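Long-range contacts in cobalamin biosynthesis protein CobN (Mycobacterium tuberculosis, PDB 7C6O), which probably forms the catalytic large subunit of an ATP-dependent cobaltochelatase, which inserts cobalt into the corrin ring during cobalamin biosynthesis: residues C288-R293 with G302-D307; D294-N299 with P565-G570; D342-A347 with M571-G576. All coordinates share one frame; numbering follows the deposited sequence.

The three contacts lie on one side of the chain's centre, beside the mixed sheet holding strands 283-289, 321-331 and 337-341. Interaction 1 is local, bringing the end of strand 283-289 to the start of helix 305-313. Interactions 2 and 3 (centres 11 Å apart) bring consecutive pieces of the loop after strand 551-555, whose last residue opens helix 576-581, to helix 293-298 and the start of helix 343-361. Interactions 1 and 2, centres about 10 Å apart, meet through Trp296 and Gly302; the Arg293–Asp342 salt bridge joins interactions 1 and 3, centres about 15 Å apart. Segments of 1 and 2 alternate along the chain, as do those of 2 and 3, whereas interaction 1 closes before 3 opens.

Interaction 1 (C288-R293 with G302-D307); sequences CLTSPR and GLSPLD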
ATOM      1  N   CYS A 288      -5.807 -11.495 -16.192  1.00 17.75           N
ATOM      2  CA  CYS A 288      -6.261 -12.787 -16.700  1.00 17.49           C
ATOM      3  C   CYS A 288      -5.956 -13.803 -15.606  1.00 17.93           C
ATOM      4  O   CYS A 288      -4.830 -14.298 -15.510  1.00 20.63           O
ATOM      5  CB  CYS A 288      -5.564 -13.146 -18.007  1.00 20.27           C
ATOM      6  SG  CYS A 288      -5.844 -11.966 -19.336  1.00 23.91           S
ATOM      7  N   LEU A 289      -6.952 -14.104 -14.779  1.00 16.12           N
ATOM      8  CA  LEU A 289      -6.700 -14.887 -13.581  1.00 17.98           C
ATOM      9  C   LEU A 289      -6.377 -16.333 -13.933  1.00 19.35           C
ATOM     10  O   LEU A 289      -6.980 -16.924 -14.832  1.00 19.08           O
ATOM     11  CB  LEU A 289      -7.905 -14.833 -12.644  1.00 17.91           C
ATOM     12  CG  LEU A 289      -8.343 -13.428 -12.228  1.00 17.83           C
ATOM     13  CD1 LEU A 289      -9.278 -13.492 -11.033  1.00 20.60           C
ATOM     14  CD2 LEU A 289      -7.135 -12.552 -11.925  1.00 15.91           C
ATOM     15  N   THR A 290      -5.402 -16.895 -13.220  1.00 17.76           N
ATOM     16  CA  THR A 290      -5.090 -18.316 -13.315  1.00 21.64           C
ATOM     17  C   THR A 290      -5.973 -19.162 -12.409  1.00 26.72           C
ATOM     18  O   THR A 290      -5.601 -20.288 -12.056  1.00 30.17           O
ATOM     19  CB  THR A 290      -3.615 -18.558 -12.987  1.00 20.09           C
ATOM     20  OG1 THR A 290      -3.349 -18.154 -11.640  1.00 22.23           O
ATOM     21  CG2 THR A 290      -2.729 -17.763 -13.927  1.00 18.54           C
ATOM     22  N   SER A 291      -7.128 -18.630 -12.024  1.00 23.32           N
ATOM     23  CA  SER A 291      -8.126 -19.289 -11.201  1.00 25.22           C
ATOM     24  C   SER A 291      -9.485 -19.155 -11.873  1.00 23.06           C
ATOM     25  O   SER A 291      -9.701 -18.225 -12.657  1.00 21.91           O
ATOM     26  CB  SER A 291      -8.166 -18.677  -9.792  1.00 27.18           C
ATOM     27  OG  SER A 291      -8.175 -17.262  -9.858  1.00 28.77           O
ATOM     28  N   PRO A 292     -10.412 -20.072 -11.600  1.00 21.09           N
ATOM     29  CA  PRO A 292     -11.691 -20.064 -12.323  1.00 20.55           C
ATOM     30  C   PRO A 292     -12.593 -18.920 -11.885  1.00 19.84           C
ATOM     31  O   PRO A 292     -12.500 -18.400 -10.771  1.00 20.04           O
ATOM     32  CB  PRO A 292     -12.306 -21.421 -11.966  1.00 22.22           C
ATOM     33  CG  PRO A 292     -11.711 -21.755 -10.641  1.00 25.07           C
ATOM     34  CD  PRO A 292     -10.308 -21.216 -10.676  1.00 24.04           C
ATOM     35  N   ARG A 293     -13.499 -18.542 -12.791  1.00 20.75           N
ATOM     36  CA  ARG A 293     -14.355 -17.387 -12.537  1.00 19.64           C
ATOM     37  C   ARG A 293     -15.304 -17.621 -11.367  1.00 21.05           C
ATOM     38  O   ARG A 293     -15.598 -16.682 -10.618  1.00 22.21           O
ATOM     39  CB  ARG A 293     -15.147 -17.024 -13.792  1.00 20.71           C
ATOM     40  CG  ARG A 293     -15.933 -15.723 -13.660  1.00 18.65           C
ATOM     41  CD  ARG A 293     -16.753 -15.438 -14.906  1.00 21.57           C
ATOM     42  NE  ARG A 293     -17.439 -14.150 -14.829  1.00 23.72           N
ATOM     43  CZ  ARG A 293     -18.629 -13.969 -14.264  1.00 26.20           C
ATOM     44  NH1 ARG A 293     -19.270 -14.993 -13.716  1.00 28.66           N
ATOM     45  NH2 ARG A 293     -19.178 -12.762 -14.242  1.00 24.81           N
ATOM     46  N   GLY A 302     -10.067 -11.740  -4.234  1.00 19.18           N
ATOM     47  CA  GLY A 302     -10.247 -11.696  -5.676  1.00 17.64           C
ATOM     48  C   GLY A 302      -9.192 -12.461  -6.455  1.00 17.57           C
ATOM     49  O   GLY A 302      -9.512 -13.181  -7.406  1.00 17.98           O
ATOM     50  N   LEU A 303      -7.927 -12.312  -6.077  1.00 14.25           N
ATOM     51  CA  LEU A 303      -6.823 -12.928  -6.799  1.00 15.47           C
ATOM     52  C   LEU A 303      -6.104 -13.932  -5.913  1.00 18.24           C
ATOM     53  O   LEU A 303      -5.986 -13.746  -4.698  1.00 18.45           O
ATOM     54  CB  LEU A 303      -5.814 -11.878  -7.296  1.00 14.35           C
ATOM     55  CG  LEU A 303      -5.999 -11.303  -8.702  1.00 15.30           C
ATOM     56  CD1 LEU A 303      -7.343 -10.597  -8.830  1.00 15.70           C
ATOM     57  CD2 LEU A 303      -4.850 -10.351  -9.032  1.00 15.37           C
ATOM     58  N   SER A 304      -5.618 -15.003  -6.539  1.00 18.12           N
ATOM     59  CA  SER A 304      -4.736 -15.927  -5.853  1.00 17.02           C
ATOM     60  C   SER A 304      -3.445 -15.209  -5.467  1.00 16.78           C
ATOM     61  O   SER A 304      -3.072 -14.210  -6.088  1.00 18.03           O
ATOM     62  CB  SER A 304      -4.417 -17.121  -6.749  1.00 17.73           C
ATOM     63  OG  SER A 304      -3.586 -16.717  -7.822  1.00 17.03           O
ATOM     64  N   PRO A 305      -2.744 -15.700  -4.441  1.00 17.16           N
ATOM     65  CA  PRO A 305      -1.436 -15.103  -4.107  1.00 17.66           C
ATOM     66  C   PRO A 305      -0.472 -15.059  -5.282  1.00 17.13           C
ATOM     67  O   PRO A 305       0.298 -14.098  -5.406  1.00 16.16           O
ATOM     68  CB  PRO A 305      -0.930 -16.008  -2.975  1.00 18.87           C
ATOM     69  CG  PRO A 305      -2.183 -16.517  -2.327  1.00 17.79           C
ATOM     70  CD  PRO A 305      -3.153 -16.723  -3.463  1.00 18.29           C
ATOM     71  N   LEU A 306      -0.497 -16.068  -6.158  1.00 18.30           N
ATOM     72  CA  LEU A 306       0.353 -16.032  -7.345  1.00 17.40           C
ATOM     73  C   LEU A 306      -0.021 -14.870  -8.256  1.00 16.26           C
ATOM     74  O   LEU A 306       0.857 -14.168  -8.775  1.00 16.18           O
ATOM     75  CB  LEU A 306       0.256 -17.356  -8.105  1.00 22.35           C
ATOM     76  CG  LEU A 306       0.628 -17.303  -9.591  1.00 23.17           C
ATOM     77  CD1 LEU A 306       2.122 -17.059  -9.780  1.00 24.27           C
ATOM     78  CD2 LEU A 306       0.186 -18.571 -10.313  1.00 25.55           C
ATOM     79  N   ASP A 307      -1.320 -14.653  -8.469  1.00 15.18           N
ATOM     80  CA  ASP A 307      -1.742 -13.584  -9.366  1.00 16.25           C
ATOM     81  C   ASP A 307      -1.499 -12.205  -8.762  1.00 15.14           C
ATOM     82  O   ASP A 307      -1.216 -11.256  -9.500  1.00 12.90           O
ATOM     83  CB  ASP A 307      -3.212 -13.762  -9.740  1.00 16.52           C
ATOM     84  CG  ASP A 307      -3.425 -14.908 -10.717  1.00 21.02           C
ATOM     85  OD1 ASP A 307      -2.424 -15.534 -11.129  1.00 20.65           O
ATOM     86  OD2 ASP A 307      -4.589 -15.181 -11.073  1.00 20.85           O
TER
HETATM   87  O   HOH W   1      -3.786 -19.061  -9.394  1.00 30.05           O
HETATM   88  O   HOH W   2      -6.485 -15.325  -9.202  1.00 20.69           O
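Thr290 and Asp307 carry the polar part of this contact. Asp307 OD2 accepts from Thr290 N at 2.9 Å through its syn lone pair, with an N-H...O angle of 155°. Asp307 OD1 lies 2.8 Å from Thr290 OG1, a probable hydrogen bond whose proton has another acceptor within reach. Thr290 OG1 sits between its backbone N and carbonyl carbon (chi1 62°), which turns the hydroxyl to Asp307 OD1.

These bonds join the end of strand 283-289 to the first turn of helix 305-313, which helix 293-298 separates along the chain. Ser304 is the N-cap of the later helix: its OG accepts from Asp307 N at 3.1 Å, so the aspartate that reaches the strand end also has its backbone N-H capped.

Two waters extend the polar network. One bridges Thr290 OG1 and Ser304 OG; the other joins Ser291 OG to Ser304 N, and donates to Asp307 OD2 at 2.7 Å.

Apolar packing lies deeper. Leu289 and Leu303 cross at about a right angle, with Leu289 CD2 3.6 Å from Leu303 CG, while Leu289 CD1 comes to 3.6 Å from Gly302 O. Leu289 also packs on Phe328 of strand 321-331, and Leu303 on Val308 and Val312 of helix 305-313.

Interaction 2 (D294-N299 with P565-G570); sequences DQWCAN and PGKTLG
Lys567 lays the end of its aliphatic chain over one face of the Trp296 indole, the two side chains crossing at about a right angle. Its CE stands 4.0 Å from the centroid of the five-membered ring of Trp296 and 16° off the ring normal, which meets the geometry of a CH-pi contact. One carbon nearer the backbone, Lys567 CD is 3.7 Å from Trp296 NE1. Lys567 NZ is 5.0 Å from the centroid of the Trp296 five-membered ring, so any cation-pi attraction is weak at most.

What fixes the nitrogen is a pair of carbonyls near the end of helix 293-298. Lys567 NZ donates to Trp296 O at 2.9 Å, approaching in the carbonyl plane, and to Asn299 O at 2.8 Å, tilted slightly from the plane of the Asn299 carbonyl. The lysine chain is extended through CE and then bends at its last torsion (chi4 -53°), bringing NZ to both acceptors. Its positive charge there probably also interacts favourably with the helix dipole.

The indole edge makes a separate bond: Trp296 NE1 donates to Gly570 O at 2.9 Å, with an N-H...O angle of 148° and the acceptor close to the ring plane. Trp296 is thus held at its edge by the loop backbone and overlaid on one face by lysine methylenes, while its ring also meets Phe328 and touches Ser572. Nearby, Thr568 OG1 accepts from Gly302 N, tying the loop to the residues just after the helix.

A lysine ammonium bonded to carbonyls at and just beyond the C-terminal end of a helix, combined with CH-pi packing of its methylenes on an indole, here docks helix 293-298 onto the loop between strand 551-555 and helix 576-581.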
ATOM      1  N   ASP A 294     -15.792 -18.851 -11.185  1.00 22.72           N
ATOM      2  CA  ASP A 294     -16.734 -19.102 -10.099  0.69 23.71           C
ATOM      3  C   ASP A 294     -16.101 -18.818  -8.741  1.00 23.49           C
ATOM      4  O   ASP A 294     -16.770 -18.306  -7.835  1.00 26.03           O
ATOM      5  CB  ASP A 294     -17.265 -20.537 -10.171  0.69 25.18           C
ATOM      6  CG  ASP A 294     -16.213 -21.579  -9.832  0.69 27.49           C
ATOM      7  OD1 ASP A 294     -15.015 -21.340 -10.092  0.69 28.43           O
ATOM      8  OD2 ASP A 294     -16.591 -22.646  -9.304  0.69 32.11           O
ATOM      9  N   GLN A 295     -14.810 -19.129  -8.583  1.00 22.45           N
ATOM     10  CA  GLN A 295     -14.131 -18.810  -7.330  1.00 25.78           C
ATOM     11  C   GLN A 295     -13.935 -17.310  -7.169  1.00 25.07           C
ATOM     12  O   GLN A 295     -13.955 -16.797  -6.044  1.00 24.20           O
ATOM     13  CB  GLN A 295     -12.783 -19.526  -7.255  1.00 29.12           C
ATOM     14  CG  GLN A 295     -12.881 -21.040  -7.169  1.00 38.86           C
ATOM     15  CD  GLN A 295     -11.520 -21.706  -7.089  1.00 43.43           C
ATOM     16  OE1 GLN A 295     -10.503 -21.045  -6.872  1.00 42.84           O
ATOM     17  NE2 GLN A 295     -11.493 -23.022  -7.268  1.00 46.27           N
ATOM     18  N   TRP A 296     -13.737 -16.595  -8.278  1.00 21.31           N
ATOM     19  CA  TRP A 296     -13.625 -15.141  -8.221  1.00 20.96           C
ATOM     20  C   TRP A 296     -14.942 -14.503  -7.797  1.00 19.92           C
ATOM     21  O   TRP A 296     -14.955 -13.585  -6.969  1.00 19.77           O
ATOM     22  CB  TRP A 296     -13.172 -14.611  -9.582  1.00 18.55           C
ATOM     23  CG  TRP A 296     -13.115 -13.114  -9.705  1.00 16.34           C
ATOM     24  CD1 TRP A 296     -12.180 -12.277  -9.162  1.00 16.41           C
ATOM     25  CD2 TRP A 296     -14.012 -12.284 -10.453  1.00 16.22           C
ATOM     26  NE1 TRP A 296     -12.450 -10.974  -9.518  1.00 16.44           N
ATOM     27  CE2 TRP A 296     -13.568 -10.952 -10.310  1.00 15.89           C
ATOM     28  CE3 TRP A 296     -15.151 -12.536 -11.226  1.00 17.56           C
ATOM     29  CZ2 TRP A 296     -14.221  -9.880 -10.915  1.00 13.82           C
ATOM     30  CZ3 TRP A 296     -15.801 -11.468 -11.822  1.00 19.93           C
ATOM     31  CH2 TRP A 296     -15.333 -10.155 -11.663  1.00 19.45           C
ATOM     32  N   CYS A 297     -16.061 -14.981  -8.345  1.00 19.21           N
ATOM     33  CA  CYS A 297     -17.360 -14.436  -7.968  1.00 22.67           C
ATOM     34  C   CYS A 297     -17.720 -14.764  -6.526  1.00 26.22           C
ATOM     35  O   CYS A 297     -18.400 -13.972  -5.864  1.00 28.65           O
ATOM     36  CB  CYS A 297     -18.447 -14.967  -8.902  1.00 27.42           C
ATOM     37  SG  CYS A 297     -18.377 -14.316 -10.577  1.00 32.88           S
ATOM     38  N   ALA A 298     -17.268 -15.913  -6.022  1.00 23.09           N
ATOM     39  CA  ALA A 298     -17.738 -16.404  -4.731  1.00 28.46           C
ATOM     40  C   ALA A 298     -17.110 -15.671  -3.551  1.00 32.61           C
ATOM     41  O   ALA A 298     -17.772 -15.490  -2.523  1.00 36.38           O
ATOM     42  CB  ALA A 298     -17.462 -17.903  -4.611  1.00 24.22           C
ATOM     43  N   ASN A 299     -15.856 -15.248  -3.668  1.00 31.97           N
ATOM     44  CA  ASN A 299     -15.101 -14.727  -2.537  1.00 35.04           C
ATOM     45  C   ASN A 299     -14.828 -13.237  -2.694  1.00 30.17           C
ATOM     46  O   ASN A 299     -14.934 -12.671  -3.786  1.00 23.99           O
ATOM     47  CB  ASN A 299     -13.769 -15.473  -2.384  1.00 34.86           C
ATOM     48  CG  ASN A 299     -13.936 -16.976  -2.431  1.00 43.26           C
ATOM     49  OD1 ASN A 299     -13.229 -17.667  -3.164  1.00 48.59           O
ATOM     50  ND2 ASN A 299     -14.881 -17.491  -1.656  1.00 48.20           N
ATOM     51  N   PRO A 565     -16.307  -1.227   0.527  1.00 17.80           N
ATOM     52  CA  PRO A 565     -16.384  -2.691   0.551  1.00 15.17           C
ATOM     53  C   PRO A 565     -16.381  -3.282  -0.851  1.00 14.44           C
ATOM     54  O   PRO A 565     -16.927  -2.711  -1.799  1.00 13.64           O
ATOM     55  CB  PRO A 565     -17.709  -2.968   1.273  1.00 16.41           C
ATOM     56  CG  PRO A 565     -17.928  -1.759   2.116  1.00 18.57           C
ATOM     57  CD  PRO A 565     -17.390  -0.606   1.309  1.00 17.81           C
ATOM     58  N   GLY A 566     -15.751  -4.439  -0.964  1.00 12.39           N
ATOM     59  CA  GLY A 566     -15.602  -5.115  -2.235  1.00 15.35           C
ATOM     60  C   GLY A 566     -14.476  -6.127  -2.131  1.00 13.06           C
ATOM     61  O   GLY A 566     -13.960  -6.398  -1.048  1.00 15.61           O
ATOM     62  N   LYS A 567     -14.104  -6.673  -3.286  1.00 14.10           N
ATOM     63  CA  LYS A 567     -13.008  -7.631  -3.307  1.00 15.68           C
ATOM     64  C   LYS A 567     -11.687  -6.949  -2.953  1.00 14.08           C
ATOM     65  O   LYS A 567     -11.527  -5.730  -3.080  1.00 14.96           O
ATOM     66  CB  LYS A 567     -12.903  -8.304  -4.676  1.00 17.03           C
ATOM     67  CG  LYS A 567     -14.164  -9.050  -5.088  1.00 14.60           C
ATOM     68  CD  LYS A 567     -13.946  -9.869  -6.351  1.00 16.07           C
ATOM     69  CE  LYS A 567     -15.265 -10.409  -6.884  1.00 18.13           C
ATOM     70  NZ  LYS A 567     -16.031 -11.162  -5.848  1.00 19.23           N
ATOM     71  N   THR A 568     -10.734  -7.767  -2.492  1.00 15.50           N
ATOM     72  CA  THR A 568      -9.393  -7.281  -2.170  1.00 14.79           C
ATOM     73  C   THR A 568      -8.785  -6.525  -3.345  1.00 15.57           C
ATOM     74  O   THR A 568      -8.276  -5.407  -3.193  1.00 12.95           O
ATOM     75  CB  THR A 568      -8.502  -8.461  -1.787  1.00 18.34           C
ATOM     76  OG1 THR A 568      -8.514  -9.422  -2.852  1.00 22.45           O
ATOM     77  CG2 THR A 568      -9.006  -9.128  -0.516  1.00 17.60           C
ATOM     78  N   LEU A 569      -8.816  -7.138  -4.522  1.00 14.65           N
ATOM     79  CA  LEU A 569      -8.416  -6.514  -5.776  1.00 17.15           C
ATOM     80  C   LEU A 569      -8.970  -7.387  -6.897  1.00 16.92           C
ATOM     81  O   LEU A 569      -9.560  -8.443  -6.648  1.00 17.68           O
ATOM     82  CB  LEU A 569      -6.896  -6.330  -5.874  1.00 19.53           C
ATOM     83  CG  LEU A 569      -5.970  -7.527  -6.105  1.00 19.63           C
ATOM     84  CD1 LEU A 569      -4.549  -7.038  -6.357  1.00 18.34           C
ATOM     85  CD2 LEU A 569      -5.997  -8.487  -4.933  1.00 19.70           C
ATOM     86  N   GLY A 570      -8.784  -6.939  -8.133  1.00 13.24           N
ATOM     87  CA  GLY A 570      -9.493  -7.556  -9.237  1.00 15.53           C
ATOM     88  C   GLY A 570     -10.974  -7.234  -9.157  1.00 16.81           C
ATOM     89  O   GLY A 570     -11.811  -8.135  -9.036  1.00 14.13           O
TER

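Interaction 3 (D342-A347 with M571-G576); sequences DPERCA and MSASCG
The guanidinium of Arg345 rests with one face on the backbone that links Ser572 to Ala573, and this is the tightly packed part of the contact. Ala573 N lies 3.6 Å above the centre of the Arg345 guanidinium plane and Ser572 C is offset toward its rim. From the same group, Arg345 NH1 donates to Met571 O at 2.9 Å, but the N-H...O angle of 133° and an approach from above the carbonyl plane make this a bent bond.

Glu344 holds the guanidinium along its NE-NH2 edge in a two-pronged, side-on salt bridge: Arg345 NE to Glu344 OE1 at 2.8 Å, and Arg345 NH2 to Glu344 OE2 at 2.9 Å, the latter nearly straight at 177°. Bends at chi2 and chi3 of Arg345 fold the chain back to this neighbour, and Asp578 forms a second salt bridge with NH1.

The pair stands in the first turn of helix 343-361, where Asp342 is the N-cap and its OD1 accepts from Arg345 N. Across the contact, Ser572 to Cys575 form a type I beta turn leading into helix 576-581.

On the looser side, where Glu344 and Ala573 are both partly exposed, the contact is made by a single methyl group: Ala573 CB sits 3.5 Å from Glu344 OE1 and about as far from OE2. Ala573 also touches Pro463, whereas Arg345 packs on Val324 and Trp296.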
ATOM      1  N   ASP A 342     -14.985 -12.547 -19.634  1.00 18.19           N
ATOM      2  CA  ASP A 342     -16.193 -11.969 -19.066  1.00 16.38           C
ATOM      3  C   ASP A 342     -16.522 -10.716 -19.863  1.00 16.81           C
ATOM      4  O   ASP A 342     -15.796  -9.716 -19.749  1.00 14.67           O
ATOM      5  CB  ASP A 342     -15.969 -11.627 -17.588  1.00 17.11           C
ATOM      6  CG  ASP A 342     -17.211 -11.063 -16.899  1.00 21.29           C
ATOM      7  OD1 ASP A 342     -17.926 -10.228 -17.490  1.00 21.84           O
ATOM      8  OD2 ASP A 342     -17.458 -11.452 -15.738  1.00 23.73           O
ATOM      9  N   PRO A 343     -17.587 -10.713 -20.672  1.00 18.23           N
ATOM     10  CA  PRO A 343     -17.835  -9.552 -21.546  1.00 18.27           C
ATOM     11  C   PRO A 343     -18.044  -8.251 -20.789  1.00 17.23           C
ATOM     12  O   PRO A 343     -17.619  -7.189 -21.261  1.00 18.63           O
ATOM     13  CB  PRO A 343     -19.094  -9.964 -22.322  1.00 20.69           C
ATOM     14  CG  PRO A 343     -19.126 -11.459 -22.241  1.00 24.05           C
ATOM     15  CD  PRO A 343     -18.555 -11.800 -20.901  1.00 19.65           C
ATOM     16  N   GLU A 344     -18.693  -8.302 -19.625  1.00 16.52           N
ATOM     17  CA  GLU A 344     -18.899  -7.082 -18.852  1.00 16.55           C
ATOM     18  C   GLU A 344     -17.573  -6.523 -18.346  1.00 13.52           C
ATOM     19  O   GLU A 344     -17.335  -5.312 -18.426  1.00 15.82           O
ATOM     20  CB  GLU A 344     -19.861  -7.353 -17.693  1.00 18.65           C
ATOM     21  CG  GLU A 344     -20.299  -6.107 -16.935  1.00 18.74           C
ATOM     22  CD  GLU A 344     -19.289  -5.671 -15.889  1.00 18.85           C
ATOM     23  OE1 GLU A 344     -18.571  -6.543 -15.353  1.00 19.14           O
ATOM     24  OE2 GLU A 344     -19.209  -4.456 -15.610  1.00 20.41           O
ATOM     25  N   ARG A 345     -16.694  -7.387 -17.829  1.00 14.08           N
ATOM     26  CA  ARG A 345     -15.379  -6.922 -17.403  1.00 12.72           C
ATOM     27  C   ARG A 345     -14.518  -6.505 -18.589  1.00 17.24           C
ATOM     28  O   ARG A 345     -13.667  -5.619 -18.451  1.00 15.74           O
ATOM     29  CB  ARG A 345     -14.675  -8.002 -16.582  1.00 12.56           C
ATOM     30  CG  ARG A 345     -15.289  -8.264 -15.205  1.00 15.12           C
ATOM     31  CD  ARG A 345     -15.031  -7.113 -14.229  1.00 13.22           C
ATOM     32  NE  ARG A 345     -16.023  -6.045 -14.346  1.00 13.00           N
ATOM     33  CZ  ARG A 345     -15.961  -4.890 -13.689  1.00 16.14           C
ATOM     34  NH1 ARG A 345     -14.949  -4.644 -12.866  1.00 12.91           N
ATOM     35  NH2 ARG A 345     -16.909  -3.977 -13.856  1.00 15.28           N
ATOM     36  N   CYS A 346     -14.716  -7.132 -19.752  1.00 16.94           N
ATOM     37  CA  CYS A 346     -14.053  -6.661 -20.963  1.00 15.69           C
ATOM     38  C   CYS A 346     -14.418  -5.213 -21.252  1.00 15.50           C
ATOM     39  O   CYS A 346     -13.566  -4.420 -21.672  1.00 15.87           O
ATOM     40  CB  CYS A 346     -14.423  -7.546 -22.154  1.00 16.08           C
ATOM     41  SG  CYS A 346     -13.576  -9.138 -22.210  1.00 18.16           S
ATOM     42  N   ALA A 347     -15.681  -4.848 -21.021  1.00 16.46           N
ATOM     43  CA  ALA A 347     -16.115  -3.475 -21.250  1.00 18.75           C
ATOM     44  C   ALA A 347     -15.427  -2.507 -20.296  1.00 19.62           C
ATOM     45  O   ALA A 347     -15.086  -1.383 -20.683  1.00 18.29           O
ATOM     46  CB  ALA A 347     -17.635  -3.379 -21.113  1.00 17.18           C
ATOM     47  N   MET A 571     -11.302  -5.943  -9.230  1.00 13.41           N
ATOM     48  CA  MET A 571     -12.642  -5.479  -8.898  1.00 14.15           C
ATOM     49  C   MET A 571     -13.684  -6.071  -9.841  1.00 15.06           C
ATOM     50  O   MET A 571     -13.434  -6.284 -11.032  1.00 13.24           O
ATOM     51  CB  MET A 571     -12.705  -3.952  -8.944  1.00 13.65           C
ATOM     52  CG  MET A 571     -11.547  -3.251  -8.233  1.00 13.68           C
ATOM     53  SD  MET A 571     -11.173  -3.911  -6.594  1.00 16.61           S
ATOM     54  CE  MET A 571     -12.643  -3.458  -5.681  1.00 16.91           C
ATOM     55  N   SER A 572     -14.864  -6.340  -9.287  1.00 15.36           N
ATOM     56  CA  SER A 572     -16.013  -6.849 -10.023  1.00 16.54           C
ATOM     57  C   SER A 572     -17.047  -5.747 -10.201  1.00 15.76           C
ATOM     58  O   SER A 572     -16.923  -4.644  -9.659  1.00 15.24           O
ATOM     59  CB  SER A 572     -16.647  -8.041  -9.297  1.00 15.99           C
ATOM     60  OG  SER A 572     -17.352  -7.618  -8.143  1.00 16.14           O
ATOM     61  N   ALA A 573     -18.094  -6.070 -10.964  1.00 15.10           N
ATOM     62  CA  ALA A 573     -19.183  -5.123 -11.166  1.00 15.96           C
ATOM     63  C   ALA A 573     -19.996  -4.896  -9.897  1.00 15.51           C
ATOM     64  O   ALA A 573     -20.709  -3.890  -9.802  1.00 13.98           O
ATOM     65  CB  ALA A 573     -20.096  -5.605 -12.296  1.00 14.58           C
ATOM     66  N   SER A 574     -19.913  -5.798  -8.921  1.00 12.88           N
ATOM     67  CA  SER A 574     -20.640  -5.620  -7.674  1.00 14.08           C
ATOM     68  C   SER A 574     -19.795  -4.963  -6.592  1.00 14.54           C
ATOM     69  O   SER A 574     -20.270  -4.809  -5.463  1.00 16.86           O
ATOM     70  CB  SER A 574     -21.180  -6.965  -7.175  1.00 18.64           C
ATOM     71  OG  SER A 574     -20.131  -7.827  -6.783  1.00 19.64           O
ATOM     72  N   CYS A 575     -18.566  -4.564  -6.911  1.00 12.54           N
ATOM     73  CA  CYS A 575     -17.681  -3.923  -5.949  1.00 14.15           C
ATOM     74  C   CYS A 575     -17.957  -2.425  -5.905  1.00 16.87           C
ATOM     75  O   CYS A 575     -18.041  -1.770  -6.950  1.00 16.62           O
ATOM     76  CB  CYS A 575     -16.217  -4.178  -6.306  1.00 15.75           C
ATOM     77  SG  CYS A 575     -15.697  -5.896  -6.150  1.00 16.99           S
ATOM     78  N   GLY A 576     -18.091  -1.893  -4.691  1.00 18.98           N
ATOM     79  CA  GLY A 576     -18.361  -0.490  -4.472  1.00 16.59           C
ATOM     80  C   GLY A 576     -17.485   0.470  -5.257  1.00 13.54           C
ATOM     81  O   GLY A 576     -17.988   1.369  -5.937  1.00 15.53           O
TER